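Local coordinates for endo-pectate lyase (Erwinia chrysanthemi, PDB 3B4N), which probably cleaves polygalacturonate and partly methylated pectins by calcium-dependent elimination within the chain, leaving unsaturated galacturonosyl ends, at residues 163-175 and 183-195. Residues are numbered along the deposited sequence; the frame is centred on the assembly and turned at random.
Sequences NLRISASGGADGI and TIENVIWEDICED. Unlike the reference sequence in segment 163-175: G171 (reference Arg). With ZN (zinc ion), chain D; CA (calcium ion), chain C; ZN (zinc ion), chain F.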
# COMPACT_ATOMS: atom_id res chain seq x y z
N ASN A 163 -0.97 -9.02 -7.49
CA ASN A 163 0.31 -9.18 -8.17
C ASN A 163 0.40 -8.30 -9.41
O ASN A 163 0.46 -8.79 -10.54
CB ASN A 163 0.49 -10.65 -8.57
CG ASN A 163 0.23 -11.60 -7.43
OD1 ASN A 163 -0.48 -12.60 -7.58
ND2 ASN A 163 0.80 -11.31 -6.28
N LEU A 164 0.45 -6.99 -9.19
CA LEU A 164 0.51 -6.05 -10.29
C LEU A 164 1.51 -4.95 -9.98
O LEU A 164 1.64 -4.54 -8.83
CB LEU A 164 -0.88 -5.43 -10.49
CG LEU A 164 -1.07 -4.35 -11.56
CD1 LEU A 164 -0.90 -4.95 -12.95
CD2 LEU A 164 -2.46 -3.74 -11.41
N ARG A 165 2.21 -4.49 -11.00
CA ARG A 165 3.17 -3.41 -10.84
C ARG A 165 2.71 -2.24 -11.69
O ARG A 165 2.31 -2.41 -12.84
CB ARG A 165 4.58 -3.85 -11.30
CG ARG A 165 5.68 -2.83 -10.99
CD ARG A 165 6.97 -3.18 -11.73
NE ARG A 165 7.36 -4.57 -11.49
CZ ARG A 165 8.08 -4.97 -10.44
NH1 ARG A 165 8.37 -6.26 -10.32
NH2 ARG A 165 8.52 -4.11 -9.54
N ILE A 166 2.76 -1.06 -11.10
CA ILE A 166 2.37 0.17 -11.77
C ILE A 166 3.66 0.91 -12.09
O ILE A 166 4.45 1.21 -11.20
CB ILE A 166 1.49 1.06 -10.86
CG1 ILE A 166 0.30 0.25 -10.33
CG2 ILE A 166 1.01 2.29 -11.63
CD1 ILE A 166 -0.60 -0.32 -11.42
N SER A 167 3.89 1.19 -13.37
CA SER A 167 5.11 1.88 -13.80
C SER A 167 5.35 3.26 -13.19
O SER A 167 4.41 3.99 -12.89
CB SER A 167 5.14 1.98 -15.33
OG SER A 167 4.25 2.97 -15.80
N ALA A 168 6.62 3.60 -13.03
CA ALA A 168 6.99 4.88 -12.44
C ALA A 168 6.48 6.09 -13.21
O ALA A 168 6.11 7.09 -12.61
CB ALA A 168 8.51 4.97 -12.30
N SER A 169 6.45 5.99 -14.53
CA SER A 169 6.02 7.12 -15.36
C SER A 169 4.57 7.07 -15.82
O SER A 169 4.11 7.98 -16.50
CB SER A 169 6.92 7.23 -16.59
OG SER A 169 6.77 6.11 -17.43
N GLY A 170 3.85 6.02 -15.45
CA GLY A 170 2.47 5.91 -15.90
C GLY A 170 1.43 5.58 -14.86
O GLY A 170 0.44 4.90 -15.16
N GLY A 171 1.62 6.10 -13.65
CA GLY A 171 0.70 5.82 -12.56
C GLY A 171 -0.70 6.41 -12.65
O GLY A 171 -1.60 5.96 -11.94
N ALA A 172 -0.88 7.41 -13.51
CA ALA A 172 -2.17 8.08 -13.70
C ALA A 172 -2.95 8.23 -12.40
O ALA A 172 -2.45 8.81 -11.44
CB ALA A 172 -2.99 7.34 -14.76
N ASP A 173 -4.18 7.72 -12.35
CA ASP A 173 -4.96 7.82 -11.11
C ASP A 173 -5.08 6.49 -10.38
O ASP A 173 -6.11 6.18 -9.77
CB ASP A 173 -6.35 8.41 -11.36
CG ASP A 173 -6.97 8.95 -10.09
OD1 ASP A 173 -8.21 9.00 -9.98
OD2 ASP A 173 -6.20 9.32 -9.18
N GLY A 174 -4.04 5.68 -10.48
CA GLY A 174 -4.01 4.41 -9.76
C GLY A 174 -5.15 3.44 -9.92
O GLY A 174 -5.65 3.22 -11.02
N ILE A 175 -5.57 2.85 -8.80
CA ILE A 175 -6.63 1.85 -8.79
C ILE A 175 -7.86 2.32 -8.03
O ILE A 175 -7.75 2.76 -6.90
CB ILE A 175 -6.12 0.54 -8.14
CG1 ILE A 175 -4.86 0.06 -8.86
CG2 ILE A 175 -7.22 -0.51 -8.14
CD1 ILE A 175 -4.22 -1.18 -8.25
N THR A 183 -10.29 -5.62 -2.92
CA THR A 183 -9.01 -5.93 -2.31
C THR A 183 -7.91 -5.70 -3.34
O THR A 183 -8.02 -6.11 -4.50
CB THR A 183 -8.98 -7.38 -1.79
OG1 THR A 183 -9.90 -7.51 -0.70
CG2 THR A 183 -7.59 -7.75 -1.30
N ILE A 184 -6.88 -4.98 -2.91
CA ILE A 184 -5.73 -4.65 -3.74
C ILE A 184 -4.60 -5.37 -3.02
O ILE A 184 -4.09 -4.91 -1.99
CB ILE A 184 -5.56 -3.12 -3.80
CG1 ILE A 184 -6.82 -2.50 -4.44
CG2 ILE A 184 -4.30 -2.75 -4.55
CD1 ILE A 184 -6.84 -0.97 -4.43
N GLU A 185 -4.23 -6.51 -3.57
CA GLU A 185 -3.27 -7.42 -2.96
C GLU A 185 -1.95 -7.55 -3.69
O GLU A 185 -1.91 -7.92 -4.85
CB GLU A 185 -3.97 -8.78 -2.85
CG GLU A 185 -3.22 -9.89 -2.17
CD GLU A 185 -4.10 -11.11 -1.97
OE1 GLU A 185 -3.61 -12.10 -1.39
OE2 GLU A 185 -5.27 -11.09 -2.41
N ASN A 186 -0.87 -7.26 -2.98
CA ASN A 186 0.47 -7.30 -3.55
C ASN A 186 0.61 -6.49 -4.84
O ASN A 186 0.94 -7.02 -5.90
CB ASN A 186 0.93 -8.74 -3.80
CG ASN A 186 2.42 -8.81 -4.07
OD1 ASN A 186 3.19 -8.05 -3.47
ND2 ASN A 186 2.83 -9.70 -4.96
N VAL A 187 0.36 -5.20 -4.72
CA VAL A 187 0.51 -4.30 -5.85
C VAL A 187 1.72 -3.42 -5.53
O VAL A 187 1.94 -3.05 -4.37
CB VAL A 187 -0.75 -3.43 -6.08
CG1 VAL A 187 -0.46 -2.34 -7.11
CG2 VAL A 187 -1.90 -4.32 -6.58
N ILE A 188 2.51 -3.13 -6.55
CA ILE A 188 3.70 -2.31 -6.39
C ILE A 188 3.56 -1.07 -7.25
O ILE A 188 3.32 -1.17 -8.45
CB ILE A 188 4.97 -3.07 -6.82
CG1 ILE A 188 5.18 -4.26 -5.89
CG2 ILE A 188 6.18 -2.13 -6.81
CD1 ILE A 188 6.42 -5.09 -6.21
N TRP A 189 3.65 0.10 -6.62
CA TRP A 189 3.57 1.38 -7.35
C TRP A 189 5.00 1.90 -7.40
O TRP A 189 5.57 2.26 -6.37
CB TRP A 189 2.69 2.38 -6.59
CG TRP A 189 1.21 2.07 -6.58
CD1 TRP A 189 0.25 2.64 -7.36
CD2 TRP A 189 0.52 1.17 -5.69
NE1 TRP A 189 -1.00 2.17 -7.01
CE2 TRP A 189 -0.86 1.27 -5.99
CE3 TRP A 189 0.94 0.31 -4.67
CZ2 TRP A 189 -1.82 0.53 -5.29
CZ3 TRP A 189 -0.03 -0.43 -3.98
CH2 TRP A 189 -1.39 -0.31 -4.30
N GLU A 190 5.59 1.96 -8.59
CA GLU A 190 6.97 2.42 -8.73
C GLU A 190 7.19 3.92 -8.44
O GLU A 190 8.29 4.33 -8.06
CB GLU A 190 7.51 2.03 -10.11
CG GLU A 190 7.73 0.51 -10.28
CD GLU A 190 8.85 -0.06 -9.40
OE1 GLU A 190 9.81 0.68 -9.10
OE2 GLU A 190 8.79 -1.25 -9.02
N ASP A 191 6.14 4.71 -8.63
CA ASP A 191 6.16 6.15 -8.33
C ASP A 191 4.71 6.59 -8.44
O ASP A 191 4.22 6.86 -9.53
CB ASP A 191 7.02 6.94 -9.33
CG ASP A 191 7.16 8.42 -8.95
OD1 ASP A 191 6.35 8.92 -8.14
OD2 ASP A 191 8.08 9.09 -9.47
N ILE A 192 4.03 6.66 -7.30
CA ILE A 192 2.64 7.06 -7.27
C ILE A 192 2.44 8.34 -8.06
O ILE A 192 3.23 9.28 -7.91
CB ILE A 192 2.18 7.32 -5.83
CG1 ILE A 192 2.20 6.02 -5.03
CG2 ILE A 192 0.79 7.96 -5.84
CD1 ILE A 192 1.99 6.24 -3.54
N CYS A 193 1.41 8.38 -8.90
CA CYS A 193 1.12 9.58 -9.68
C CYS A 193 0.15 10.44 -8.85
O CYS A 193 0.58 11.07 -7.88
CB CYS A 193 0.54 9.19 -11.04
SG CYS A 193 0.18 10.61 -12.12
N GLU A 194 -1.14 10.46 -9.18
CA GLU A 194 -2.08 11.27 -8.40
C GLU A 194 -2.22 10.71 -6.98
O GLU A 194 -2.18 11.44 -5.99
CB GLU A 194 -3.45 11.30 -9.07
CG GLU A 194 -3.50 12.07 -10.38
CD GLU A 194 -3.14 13.54 -10.22
OE1 GLU A 194 -3.46 14.14 -9.17
OE2 GLU A 194 -2.54 14.11 -11.15
N ASP A 195 -2.40 9.40 -6.91
CA ASP A 195 -2.51 8.67 -5.66
C ASP A 195 -2.44 7.21 -6.04
O ASP A 195 -2.45 6.88 -7.22
CB ASP A 195 -3.83 9.01 -4.93
CG ASP A 195 -5.02 9.14 -5.87
OD1 ASP A 195 -5.46 10.28 -6.11
OD2 ASP A 195 -5.50 8.12 -6.37
ZN ZN D . -6.84 10.10 -7.45
CA CA C . 4.96 10.73 -7.54
ZN ZN F . -9.60 8.76 -8.81
O HOH W 1 3.59 4.03 -10.03
O HOH W 2 3.49 7.66 -12.12
O HOH W 3 -0.54 6.25 -9.18
O HOH W 4 -6.46 5.84 -7.12
O HOH W 5 2.97 11.83 -6.70
O HOH W 6 -8.48 9.57 -6.80
O HOH W 7 6.27 12.64 -7.00
O HOH W 8 -7.26 11.95 -7.92
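E190 OE2 takes an N-H from R165 NH2 at 2.9 Å, and this carboxylate oxygen has a second donor in S27 OG. It lies at the edge of the guanidinium, in its plane, although the two flat groups are turned 36° apart. With K29 on E190 OE1 and L26 O on R165 NH2, these outer partners join the R165-E190 pair on the right-handed parallel beta-helix to strand 22-29.

Strands 164-166 and 187-189 are parallel rungs on successive coils. Their ladder includes I166 N to I188 O at 2.7 Å and I188 N to L164 O at 2.8 Å. On the inner side, I166 CG1 sits over the five-membered ring of W189, a CH-pi contact. CG1 is anti to the carbonyl carbon (chi1 -53°), which brings it over the ring face. I175 CD1 meets V187 CG1 tip to tip.

Beyond the strands, water 3 links G171 O, C193 N and D195 O. D173 OD2 and D195 OD1 bind one zinc ion at 2.0 and 1.9 Å. H176 shares a second zinc with D173 OD1, while N213 and Y218 join D191 OD1 and I192 O on calcium. The shared zinc, with K224 beside D195, probably offsets the repulsion between the D173 and D195 carboxylates and pins the two loops together.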